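PDB 5WF2: uncharacterized protein from Equus caballus, which probably associates with the AP-4 adaptor complex and may thereby take part in vesicular protein trafficking at the trans-Golgi network, this fragment being its VHS/ENTH-like domain. Local coordinates for residues A[96-110]-A[121-133]. Residues are numbered along the deposited sequence; the frame is centred on the assembly and turned at random.
Sequences QEHILLLTRPRLQEL and KATKILRHFEASC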
loop_
_atom_site.group_PDB
_atom_site.type_symbol
_atom_site.label_atom_id
_atom_site.label_comp_id
_atom_site.label_asym_id
_atom_site.label_seq_id
_atom_site.Cartn_x
_atom_site.Cartn_y
_atom_site.Cartn_z
ATOM N N GLN A 96 -12.558 -3.932 -4.706
ATOM C CA GLN A 96 -12.056 -2.661 -4.193
ATOM C C GLN A 96 -12.757 -2.289 -2.891
ATOM O O GLN A 96 -12.178 -1.563 -2.078
ATOM C CB GLN A 96 -12.182 -1.506 -5.205
ATOM C CG GLN A 96 -10.914 -0.598 -5.213
ATOM C CD GLN A 96 -11.098 0.733 -5.914
ATOM O OE1 GLN A 96 -11.979 1.510 -5.562
ATOM N NE2 GLN A 96 -10.265 1.003 -6.913
ATOM N N GLU A 97 -13.963 -2.786 -2.658
ATOM C CA GLU A 97 -14.566 -2.557 -1.350
ATOM C C GLU A 97 -13.766 -3.256 -0.258
ATOM O O GLU A 97 -13.699 -2.774 0.888
ATOM C CB GLU A 97 -16.002 -3.030 -1.355
ATOM C CG GLU A 97 -16.746 -2.461 -0.214
ATOM C CD GLU A 97 -18.159 -2.942 -0.166
ATOM O OE1 GLU A 97 -18.586 -3.555 -1.169
ATOM O OE2 GLU A 97 -18.820 -2.723 0.878
ATOM N N HIS A 98 -13.151 -4.387 -0.593
ATOM C CA HIS A 98 -12.332 -5.107 0.371
ATOM C C HIS A 98 -11.021 -4.382 0.631
ATOM O O HIS A 98 -10.557 -4.318 1.778
ATOM C CB HIS A 98 -12.077 -6.526 -0.131
ATOM C CG HIS A 98 -11.710 -7.507 0.938
ATOM N ND1 HIS A 98 -11.663 -8.867 0.704
ATOM C CD2 HIS A 98 -11.371 -7.337 2.235
ATOM C CE1 HIS A 98 -11.307 -9.493 1.816
ATOM N NE2 HIS A 98 -11.108 -8.584 2.757
ATOM N N ILE A 99 -10.408 -3.814 -0.407
ATOM C CA ILE A 99 -9.220 -2.994 -0.175
ATOM C C ILE A 99 -9.569 -1.808 0.715
ATOM O O ILE A 99 -8.820 -1.495 1.650
ATOM C CB ILE A 99 -8.577 -2.559 -1.503
ATOM C CG1 ILE A 99 -8.044 -3.813 -2.218
ATOM C CG2 ILE A 99 -7.345 -1.720 -1.236
ATOM C CD1 ILE A 99 -7.427 -3.540 -3.556
ATOM N N LEU A 100 -10.740 -1.213 0.509
ATOM C CA LEU A 100 -11.152 -0.091 1.347
ATOM C C LEU A 100 -11.360 -0.532 2.785
ATOM O O LEU A 100 -10.897 0.130 3.720
ATOM C CB LEU A 100 -12.402 0.544 0.805
ATOM C CG LEU A 100 -13.048 1.690 1.607
ATOM C CD1 LEU A 100 -12.080 2.824 1.866
ATOM C CD2 LEU A 100 -14.240 2.150 0.849
ATOM N N LEU A 101 -12.089 -1.625 2.984
ATOM C CA LEU A 101 -12.264 -2.155 4.338
ATOM C C LEU A 101 -10.938 -2.303 5.052
ATOM O O LEU A 101 -10.809 -1.932 6.223
ATOM C CB LEU A 101 -12.999 -3.489 4.253
ATOM C CG LEU A 101 -13.326 -4.221 5.544
ATOM C CD1 LEU A 101 -14.475 -5.125 5.239
ATOM C CD2 LEU A 101 -12.147 -5.030 6.080
ATOM N N LEU A 102 -9.922 -2.858 4.373
ATOM C CA LEU A 102 -8.647 -3.082 5.030
ATOM C C LEU A 102 -7.840 -1.798 5.227
ATOM O O LEU A 102 -7.109 -1.692 6.212
ATOM C CB LEU A 102 -7.814 -4.076 4.243
ATOM C CG LEU A 102 -8.485 -5.463 4.114
ATOM C CD1 LEU A 102 -7.805 -6.297 3.033
ATOM C CD2 LEU A 102 -8.465 -6.164 5.470
ATOM N N THR A 103 -7.925 -0.850 4.311
ATOM C CA THR A 103 -7.025 0.299 4.371
ATOM C C THR A 103 -7.655 1.532 4.996
ATOM O O THR A 103 -6.924 2.476 5.342
ATOM C CB THR A 103 -6.508 0.670 2.968
ATOM O OG1 THR A 103 -7.592 1.025 2.120
ATOM C CG2 THR A 103 -5.758 -0.497 2.341
ATOM N N ARG A 104 -8.977 1.578 5.125
ATOM C CA ARG A 104 -9.621 2.807 5.570
ATOM C C ARG A 104 -9.039 3.370 6.853
ATOM O O ARG A 104 -8.799 4.591 6.903
ATOM C CB ARG A 104 -11.126 2.600 5.726
ATOM C CG ARG A 104 -11.795 3.782 6.379
ATOM C CD ARG A 104 -13.184 3.438 6.809
ATOM N NE ARG A 104 -14.144 3.500 5.712
ATOM C CZ ARG A 104 -14.639 2.432 5.103
ATOM N NH1 ARG A 104 -14.211 1.231 5.467
ATOM N NH2 ARG A 104 -15.544 2.577 4.139
ATOM N N PRO A 105 -8.808 2.598 7.915
ATOM C CA PRO A 105 -8.355 3.229 9.170
ATOM C C PRO A 105 -7.027 3.944 9.068
ATOM O O PRO A 105 -6.895 5.068 9.566
ATOM C CB PRO A 105 -8.290 2.047 10.146
ATOM C CG PRO A 105 -9.280 1.098 9.638
ATOM C CD PRO A 105 -9.194 1.193 8.139
ATOM N N ARG A 106 -6.026 3.319 8.458
ATOM C CA ARG A 106 -4.728 3.956 8.375
ATOM C C ARG A 106 -4.748 5.106 7.385
ATOM O O ARG A 106 -4.142 6.157 7.633
ATOM C CB ARG A 106 -3.648 2.947 8.013
ATOM C CG ARG A 106 -2.221 3.526 8.102
ATOM C CD ARG A 106 -1.891 4.150 9.527
ATOM N NE ARG A 106 -0.550 4.738 9.558
ATOM C CZ ARG A 106 -0.178 5.774 10.314
ATOM N NH1 ARG A 106 -1.042 6.375 11.125
ATOM N NH2 ARG A 106 1.063 6.247 10.221
ATOM N N LEU A 107 -5.468 4.955 6.278
ATOM C CA LEU A 107 -5.611 6.076 5.349
ATOM C C LEU A 107 -6.325 7.254 6.000
ATOM O O LEU A 107 -5.954 8.414 5.760
ATOM C CB LEU A 107 -6.354 5.631 4.096
ATOM C CG LEU A 107 -5.599 4.706 3.151
ATOM C CD1 LEU A 107 -6.524 4.328 2.030
ATOM C CD2 LEU A 107 -4.378 5.448 2.571
ATOM N N GLN A 108 -7.353 6.998 6.823
ATOM C CA GLN A 108 -8.006 8.089 7.554
ATOM C C GLN A 108 -7.028 8.781 8.507
ATOM O O GLN A 108 -7.004 10.013 8.588
ATOM C CB GLN A 108 -9.228 7.580 8.349
ATOM C CG GLN A 108 -10.513 7.471 7.575
ATOM C CD GLN A 108 -11.625 6.728 8.339
ATOM O OE1 GLN A 108 -11.372 6.039 9.332
ATOM N NE2 GLN A 108 -12.870 6.900 7.882
ATOM N N GLU A 109 -6.222 8.011 9.235
ATOM C CA GLU A 109 -5.225 8.603 10.127
ATOM C C GLU A 109 -4.244 9.495 9.373
ATOM O O GLU A 109 -3.943 10.622 9.809
ATOM C CB GLU A 109 -4.473 7.513 10.871
ATOM C CG GLU A 109 -5.288 6.885 11.993
ATOM C CD GLU A 109 -4.699 5.602 12.530
ATOM O OE1 GLU A 109 -3.543 5.248 12.163
ATOM O OE2 GLU A 109 -5.418 4.942 13.317
ATOM N N LEU A 110 -3.712 9.007 8.252
ATOM C CA LEU A 110 -2.741 9.796 7.499
ATOM C C LEU A 110 -3.386 11.038 6.908
ATOM O O LEU A 110 -2.776 12.118 6.907
ATOM C CB LEU A 110 -2.076 8.967 6.412
ATOM C CG LEU A 110 -1.251 7.740 6.836
ATOM C CD1 LEU A 110 -0.748 6.998 5.664
ATOM C CD2 LEU A 110 -0.061 8.101 7.658
ATOM N N LYS A 121 -1.329 12.314 -0.471
ATOM C CA LYS A 121 -1.458 11.080 -1.234
ATOM C C LYS A 121 -2.432 10.121 -0.556
ATOM O O LYS A 121 -3.231 9.456 -1.232
ATOM C CB LYS A 121 -0.085 10.436 -1.426
ATOM C CG LYS A 121 -0.107 9.232 -2.421
ATOM C CD LYS A 121 1.300 8.668 -2.755
ATOM C CE LYS A 121 1.390 8.259 -4.242
ATOM N NZ LYS A 121 0.146 7.535 -4.626
ATOM N N ALA A 122 -2.377 10.020 0.772
ATOM C CA ALA A 122 -3.334 9.171 1.483
ATOM C C ALA A 122 -4.750 9.656 1.267
ATOM O O ALA A 122 -5.681 8.852 1.155
ATOM C CB ALA A 122 -3.011 9.171 2.971
ATOM N N THR A 123 -4.943 10.972 1.244
ATOM C CA THR A 123 -6.278 11.512 1.050
ATOM C C THR A 123 -6.817 11.125 -0.328
ATOM O O THR A 123 -7.970 10.687 -0.446
ATOM C CB THR A 123 -6.280 13.030 1.235
ATOM O OG1 THR A 123 -5.867 13.371 2.575
ATOM C CG2 THR A 123 -7.667 13.588 1.011
ATOM N N LYS A 124 -5.988 11.258 -1.384
ATOM C CA LYS A 124 -6.472 10.966 -2.744
ATOM C C LYS A 124 -6.812 9.496 -2.894
ATOM O O LYS A 124 -7.807 9.146 -3.533
ATOM C CB LYS A 124 -5.431 11.356 -3.800
ATOM C CG LYS A 124 -4.948 12.758 -3.661
ATOM C CD LYS A 124 -4.473 13.383 -4.982
ATOM C CE LYS A 124 -3.222 12.770 -5.518
ATOM N NZ LYS A 124 -2.603 13.688 -6.573
ATOM N N ILE A 125 -6.011 8.621 -2.283
ATOM C CA ILE A 125 -6.292 7.190 -2.342
ATOM C C ILE A 125 -7.607 6.894 -1.630
ATOM O O ILE A 125 -8.439 6.117 -2.110
ATOM C CB ILE A 125 -5.144 6.389 -1.712
ATOM C CG1 ILE A 125 -3.867 6.516 -2.535
ATOM C CG2 ILE A 125 -5.525 4.951 -1.613
ATOM C CD1 ILE A 125 -2.608 5.997 -1.904
ATOM N N LEU A 126 -7.774 7.448 -0.432
ATOM C CA LEU A 126 -8.979 7.191 0.342
ATOM C C LEU A 126 -10.197 7.689 -0.402
ATOM O O LEU A 126 -11.215 6.994 -0.485
ATOM C CB LEU A 126 -8.858 7.868 1.707
ATOM C CG LEU A 126 -10.018 7.715 2.686
ATOM C CD1 LEU A 126 -10.326 6.267 2.898
ATOM C CD2 LEU A 126 -9.651 8.374 4.015
ATOM N N ARG A 127 -10.118 8.900 -0.974
ATOM C CA ARG A 127 -11.269 9.444 -1.701
ATOM C C ARG A 127 -11.605 8.617 -2.935
ATOM O O ARG A 127 -12.778 8.455 -3.277
ATOM C CB ARG A 127 -11.018 10.899 -2.097
ATOM C CG ARG A 127 -10.892 11.886 -0.910
ATOM C CD ARG A 127 -12.197 12.228 -0.215
ATOM N NE ARG A 127 -12.420 11.356 0.931
ATOM C CZ ARG A 127 -11.922 11.561 2.147
ATOM N NH1 ARG A 127 -11.167 12.626 2.399
ATOM N NH2 ARG A 127 -12.182 10.682 3.112
ATOM N N HIS A 128 -10.606 8.043 -3.575
ATOM C CA HIS A 128 -10.825 7.188 -4.729
ATOM C C HIS A 128 -11.546 5.896 -4.327
ATOM O O HIS A 128 -12.549 5.514 -4.944
ATOM C CB HIS A 128 -9.497 6.901 -5.388
ATOM C CG HIS A 128 -9.620 6.110 -6.648
ATOM N ND1 HIS A 128 -9.979 6.680 -7.856
ATOM C CD2 HIS A 128 -9.547 4.780 -6.865
ATOM C CE1 HIS A 128 -10.039 5.735 -8.776
ATOM N NE2 HIS A 128 -9.791 4.572 -8.205
ATOM N N PHE A 129 -11.053 5.210 -3.289
ATOM C CA PHE A 129 -11.680 3.961 -2.862
ATOM C C PHE A 129 -13.112 4.203 -2.389
ATOM O O PHE A 129 -14.016 3.423 -2.697
ATOM C CB PHE A 129 -10.844 3.295 -1.759
ATOM C CG PHE A 129 -9.469 2.818 -2.181
ATOM C CD1 PHE A 129 -9.116 2.657 -3.520
ATOM C CD2 PHE A 129 -8.568 2.378 -1.201
ATOM C CE1 PHE A 129 -7.874 2.185 -3.870
ATOM C CE2 PHE A 129 -7.309 1.894 -1.550
ATOM C CZ PHE A 129 -6.954 1.788 -2.871
ATOM N N GLU A 130 -13.354 5.318 -1.689
ATOM C CA GLU A 130 -14.704 5.642 -1.235
ATOM C C GLU A 130 -15.639 5.908 -2.413
ATOM O O GLU A 130 -16.803 5.488 -2.404
ATOM C CB GLU A 130 -14.636 6.842 -0.291
ATOM C CG GLU A 130 -14.041 6.517 1.056
ATOM C CD GLU A 130 -13.978 7.674 2.006
ATOM O OE1 GLU A 130 -14.012 8.847 1.561
ATOM O OE2 GLU A 130 -13.864 7.396 3.214
ATOM N N ALA A 131 -15.139 6.581 -3.443
ATOM C CA ALA A 131 -15.957 6.906 -4.605
ATOM C C ALA A 131 -16.402 5.658 -5.352
ATOM O O ALA A 131 -17.558 5.559 -5.786
ATOM C CB ALA A 131 -15.164 7.818 -5.527
ATOM N N SER A 132 -15.501 4.689 -5.515
ATOM C CA SER A 132 -15.852 3.455 -6.195
ATOM C C SER A 132 -16.936 2.674 -5.471
ATOM O O SER A 132 -17.660 1.909 -6.114
ATOM C CB SER A 132 -14.615 2.593 -6.357
ATOM O OG SER A 132 -13.549 3.374 -6.873
ATOM N N CYS A 133 -17.074 2.842 -4.165
ATOM C CA CYS A 133 -18.145 2.190 -3.432
ATOM C C CYS A 133 -19.299 3.155 -3.126
ATOM O O CYS A 133 -19.644 4.022 -3.938
ATOM C CB CYS A 133 -17.575 1.592 -2.143
ATOM S SG CYS A 133 -16.038 0.598 -2.440
HETATM O O HOH W 1 -13.304 8.655 5.455
#
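The last two helices of the tepsin VHS/ENTH-like domain form a roughly antiparallel hairpin, their axes closing to 8.4 Å with 140° between their directions, and knobs-into-holes packing from both sides. F129 is one knob, set among Q96, I99, L100 and T103. I99 CG2 meets the ring obliquely, 3.6 Å from F129 CE2, while T103 OG1 sits at its edge, 3.7 Å from F129 CD2. That hydroxyl is turned back by chi1 of 61° to hydrogen-bond I99 O from above the carbonyl plane, which gives it a polar partner where it meets the phenyl ring. L107 is the knob in the other direction, among A122, I125, L126 and F129; its CD1 reaches I125 CG2 at 3.8 Å and its CD2 rests against A122 CB and O. L100 CD1 meets L126 CD1 at 4.0 Å, the side chains crossing at about a right angle. Near the closed end A122 lets L110 in, CB to CB at 3.6 Å. On one flank a water links Q108 NE2 to E130 OE2, while R127 makes a salt bridge to E130 within its own helix, NE and NH2 both to OE1. At the open end Q96 OE1 lies 2.8 Å from S132 OG, within hydrogen-bonding distance, and C133 SG rests against E97 CA. Beyond the hairpin, L107 and I125 touch L82 of helix 75-89, and I99 and T103 pack on L63 of helix 59-68.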